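Local coordinates for protein TCR beta chain (Gallus gallus, PDB 6LIR) that forms the beta subunit of the chicken alpha-beta T-cell receptor, which probably recognises peptide antigens presented by MHC molecules, at residues K161-D169 with L181-E191. Residues are numbered along the deposited sequence; the frame is centred on the assembly and turned at random.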
loop_
_atom_site.group_PDB
_atom_site.type_symbol
_atom_site.label_atom_id
_atom_site.label_comp_id
_atom_site.label_asym_id
_atom_site.label_seq_id
_atom_site.Cartn_x
_atom_site.Cartn_y
_atom_site.Cartn_z
ATOM N N LYS B 161 2.468 -11.337 13.519
ATOM C CA LYS B 161 2.048 -10.596 12.333
ATOM C C LYS B 161 1.546 -11.555 11.266
ATOM O O LYS B 161 2.220 -12.532 10.930
ATOM C CB LYS B 161 3.206 -9.766 11.773
ATOM C CG LYS B 161 4.015 -9.019 12.816
ATOM C CD LYS B 161 3.999 -7.518 12.601
ATOM C CE LYS B 161 4.864 -6.823 13.647
ATOM N NZ LYS B 161 6.080 -6.196 13.057
ATOM N N ARG B 162 0.360 -11.282 10.734
ATOM C CA ARG B 162 -0.253 -12.147 9.737
ATOM C C ARG B 162 -0.446 -11.366 8.449
ATOM O O ARG B 162 -0.983 -10.253 8.464
ATOM C CB ARG B 162 -1.597 -12.676 10.243
ATOM C CG ARG B 162 -2.423 -13.420 9.208
ATOM C CD ARG B 162 -1.872 -14.810 8.973
ATOM N NE ARG B 162 -2.849 -15.679 8.324
ATOM C CZ ARG B 162 -3.532 -16.634 8.947
ATOM N NH1 ARG B 162 -4.402 -17.375 8.276
ATOM N NH2 ARG B 162 -3.344 -16.853 10.241
ATOM N N THR B 163 -0.042 -11.966 7.336
ATOM C CA THR B 163 -0.243 -11.383 6.023
ATOM C C THR B 163 -1.013 -12.281 5.071
ATOM O O THR B 163 -1.736 -11.777 4.206
ATOM C CB THR B 163 1.116 -11.080 5.369
ATOM O OG1 THR B 163 1.992 -12.203 5.546
ATOM C CG2 THR B 163 1.757 -9.852 5.983
ATOM N N GLU B 164 -0.860 -13.595 5.200
ATOM C CA GLU B 164 -1.569 -14.548 4.360
ATOM C C GLU B 164 -3.077 -14.418 4.561
ATOM O O GLU B 164 -3.581 -14.533 5.685
ATOM C CB GLU B 164 -1.081 -15.968 4.650
ATOM C CG GLU B 164 -0.843 -16.809 3.385
ATOM C CD GLU B 164 0.445 -16.435 2.676
ATOM O OE1 GLU B 164 1.552 -16.663 3.213
ATOM O OE2 GLU B 164 0.348 -15.851 1.579
ATOM N N GLY B 165 -3.792 -14.207 3.460
ATOM C CA GLY B 165 -5.225 -14.075 3.478
ATOM C C GLY B 165 -5.737 -12.713 3.871
ATOM O O GLY B 165 -6.955 -12.544 4.003
ATOM N N VAL B 166 -4.862 -11.724 4.029
ATOM C CA VAL B 166 -5.275 -10.388 4.434
ATOM C C VAL B 166 -5.454 -9.538 3.186
ATOM O O VAL B 166 -4.565 -9.481 2.324
ATOM C CB VAL B 166 -4.249 -9.757 5.389
ATOM C CG1 VAL B 166 -4.603 -8.301 5.679
ATOM C CG2 VAL B 166 -4.176 -10.556 6.681
ATOM N N GLY B 167 -6.612 -8.893 3.073
ATOM C CA GLY B 167 -6.765 -7.827 2.105
ATOM C C GLY B 167 -7.162 -6.524 2.758
ATOM O O GLY B 167 -8.276 -6.403 3.274
ATOM N N THR B 168 -6.282 -5.532 2.705
ATOM C CA THR B 168 -6.511 -4.237 3.331
ATOM C C THR B 168 -6.686 -3.180 2.252
ATOM O O THR B 168 -5.907 -3.141 1.294
ATOM C CB THR B 168 -5.352 -3.871 4.262
ATOM O OG1 THR B 168 -5.190 -4.907 5.242
ATOM C CG2 THR B 168 -5.627 -2.554 4.965
ATOM N N ASP B 169 -7.714 -2.341 2.393
ATOM C CA ASP B 169 -7.871 -1.227 1.468
ATOM C C ASP B 169 -6.619 -0.364 1.487
ATOM O O ASP B 169 -6.092 -0.032 2.553
ATOM C CB ASP B 169 -9.088 -0.378 1.841
ATOM C CG ASP B 169 -10.375 -1.160 1.812
ATOM O OD1 ASP B 169 -10.383 -2.258 1.217
ATOM O OD2 ASP B 169 -11.378 -0.677 2.380
ATOM N N LEU B 181 -11.812 2.754 6.897
ATOM C CA LEU B 181 -10.869 1.853 6.250
ATOM C C LEU B 181 -11.227 0.426 6.637
ATOM O O LEU B 181 -11.600 0.164 7.781
ATOM C CB LEU B 181 -9.415 2.168 6.633
ATOM C CG LEU B 181 -8.339 1.551 5.731
ATOM C CD1 LEU B 181 -8.230 2.304 4.408
ATOM C CD2 LEU B 181 -6.988 1.501 6.434
ATOM N N THR B 182 -11.113 -0.491 5.682
ATOM C CA THR B 182 -11.563 -1.861 5.867
ATOM C C THR B 182 -10.427 -2.832 5.584
ATOM O O THR B 182 -9.659 -2.646 4.637
ATOM C CB THR B 182 -12.760 -2.175 4.949
ATOM O OG1 THR B 182 -13.822 -1.249 5.211
ATOM C CG2 THR B 182 -13.269 -3.589 5.175
ATOM N N SER B 183 -10.349 -3.889 6.390
ATOM C CA SER B 183 -9.394 -4.963 6.165
ATOM C C SER B 183 -10.094 -6.290 6.376
ATOM O O SER B 183 -10.838 -6.459 7.346
ATOM C CB SER B 183 -8.190 -4.857 7.107
ATOM O OG SER B 183 -7.225 -5.839 6.773
ATOM N N ARG B 184 -9.865 -7.219 5.457
ATOM C CA ARG B 184 -10.454 -8.546 5.509
ATOM C C ARG B 184 -9.348 -9.572 5.682
ATOM O O ARG B 184 -8.331 -9.515 4.983
ATOM C CB ARG B 184 -11.278 -8.830 4.250
ATOM C CG ARG B 184 -12.561 -8.017 4.187
ATOM C CD ARG B 184 -12.727 -7.297 2.853
ATOM N NE ARG B 184 -11.610 -6.409 2.561
ATOM C CZ ARG B 184 -11.730 -5.192 2.041
ATOM N NH1 ARG B 184 -12.925 -4.693 1.755
ATOM N NH2 ARG B 184 -10.647 -4.470 1.811
ATOM N N LEU B 185 -9.528 -10.477 6.638
ATOM C CA LEU B 185 -8.688 -11.659 6.785
ATOM C C LEU B 185 -9.562 -12.880 6.530
ATOM O O LEU B 185 -10.475 -13.168 7.310
ATOM C CB LEU B 185 -8.049 -11.717 8.172
ATOM C CG LEU B 185 -7.448 -13.062 8.598
ATOM C CD1 LEU B 185 -6.353 -13.512 7.635
ATOM C CD2 LEU B 185 -6.919 -12.999 10.031
ATOM N N ARG B 186 -9.291 -13.588 5.438
ATOM C CA ARG B 186 -10.023 -14.802 5.095
ATOM C C ARG B 186 -9.193 -16.019 5.477
ATOM O O ARG B 186 -8.031 -16.134 5.073
ATOM C CB ARG B 186 -10.378 -14.842 3.606
ATOM C CG ARG B 186 -11.494 -15.844 3.288
ATOM C CD ARG B 186 -12.036 -15.710 1.870
ATOM N NE ARG B 186 -13.385 -16.276 1.765
ATOM C CZ ARG B 186 -13.979 -16.604 0.620
ATOM N NH1 ARG B 186 -13.347 -16.432 -0.532
ATOM N NH2 ARG B 186 -15.207 -17.109 0.628
ATOM N N ILE B 187 -9.779 -16.911 6.279
ATOM C CA ILE B 187 -9.080 -18.090 6.768
ATOM C C ILE B 187 -9.921 -19.332 6.497
ATOM O O ILE B 187 -11.131 -19.257 6.276
ATOM C CB ILE B 187 -8.775 -17.981 8.274
ATOM C CG1 ILE B 187 -10.084 -17.833 9.049
ATOM C CG2 ILE B 187 -7.847 -16.803 8.550
ATOM C CD1 ILE B 187 -9.902 -17.643 10.529
ATOM N N SER B 188 -9.254 -20.487 6.517
ATOM C CA SER B 188 -9.946 -21.763 6.400
ATOM C C SER B 188 -10.884 -21.981 7.584
ATOM O O SER B 188 -10.680 -21.440 8.674
ATOM C CB SER B 188 -8.935 -22.906 6.310
ATOM O OG SER B 188 -8.295 -23.098 7.558
ATOM N N ALA B 189 -11.941 -22.768 7.352
ATOM C CA ALA B 189 -12.862 -23.113 8.432
ATOM C C ALA B 189 -12.148 -23.808 9.592
ATOM O O ALA B 189 -12.447 -23.537 10.761
ATOM C CB ALA B 189 -13.993 -23.988 7.891
ATOM N N GLN B 190 -11.191 -24.695 9.288
ATOM C CA GLN B 190 -10.422 -25.377 10.333
ATOM C C GLN B 190 -9.708 -24.382 11.246
ATOM O O GLN B 190 -9.663 -24.567 12.470
ATOM C CB GLN B 190 -9.433 -26.379 9.730
ATOM C CG GLN B 190 -8.755 -25.982 8.434
ATOM C CD GLN B 190 -9.600 -26.338 7.223
ATOM O OE1 GLN B 190 -10.516 -25.600 6.859
ATOM N NE2 GLN B 190 -9.320 -27.488 6.613
ATOM N N GLU B 191 -9.150 -23.312 10.672
ATOM C CA GLU B 191 -8.442 -22.338 11.496
ATOM C C GLU B 191 -9.423 -21.487 12.289
ATOM O O GLU B 191 -9.108 -21.057 13.402
ATOM C CB GLU B 191 -7.545 -21.451 10.626
ATOM C CG GLU B 191 -6.703 -20.476 11.446
ATOM C CD GLU B 191 -5.713 -19.646 10.628
ATOM O OE1 GLU B 191 -5.730 -19.711 9.381
ATOM O OE2 GLU B 191 -4.906 -18.915 11.250
HETATM O O HOH W 1 -5.806 -17.570 5.615
#
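Arg162 meets Glu191 end-on, one guanidinium nitrogen to each carboxylate oxygen: NH1 of Arg162 lies 2.9 Å from OE1 of Glu191, and NH2 of Arg162 lies 2.8 Å from OE2 of Glu191. The two planes are only 16° apart and the N-H...O angles are 168° and 170°, the evidence for a bidentate salt bridge; OE2 uses its syn lone pair, with its partner NH2 in line with the guanidinium plane. Glu191 reaches across fully extended, its CG anti to the backbone N. Two further edge contacts fix the guanidinium's rotation: NE donates to a lone pair of Glu164 O, and NH1 donates to a water that bridges to Arg186 O. Leu185 CD1 lies over one face of the group. Without the guanidinium, as with an alanine here, the Glu191 carboxylate would probably lose its charged mate and the bridging water its donor.

Further along, strands 166-168 and 181-188 run antiparallel. Gly167 and Arg184 form a hydrogen-bonded pair through reciprocal backbone bonds. On the face bearing Val166, Leu185 packs its CD1 3.8 Å from Val166 CG2, and the Thr168 and Ser183 hydroxyls hydrogen-bond, OG1 to OG, at 2.7 Å; Trp155 NE1 also bonds Ser183 OG. Arg184 bends at chi2 and chi3, bringing its guanidinium edge to Gly167 O, where NE and NH2 make weak bonds; its NH2 is modelled in a salt bridge to Asp169 OD1, but at 2.3 Å the detail is doubtful. Asp169 OD2 bonds Thr150 of the TCR alpha chain, and Arg186 pairs with Asp135 of that chain. In this immunoglobulin C1-set beta sandwich, Arg162-Glu191 ties one sheet's edge strand to the helix after strand 178-188, while hairpin strands 166-175 and 178-188 pair in the other sheet, facing the alpha chain as in T-cell receptor constant-domain pairing.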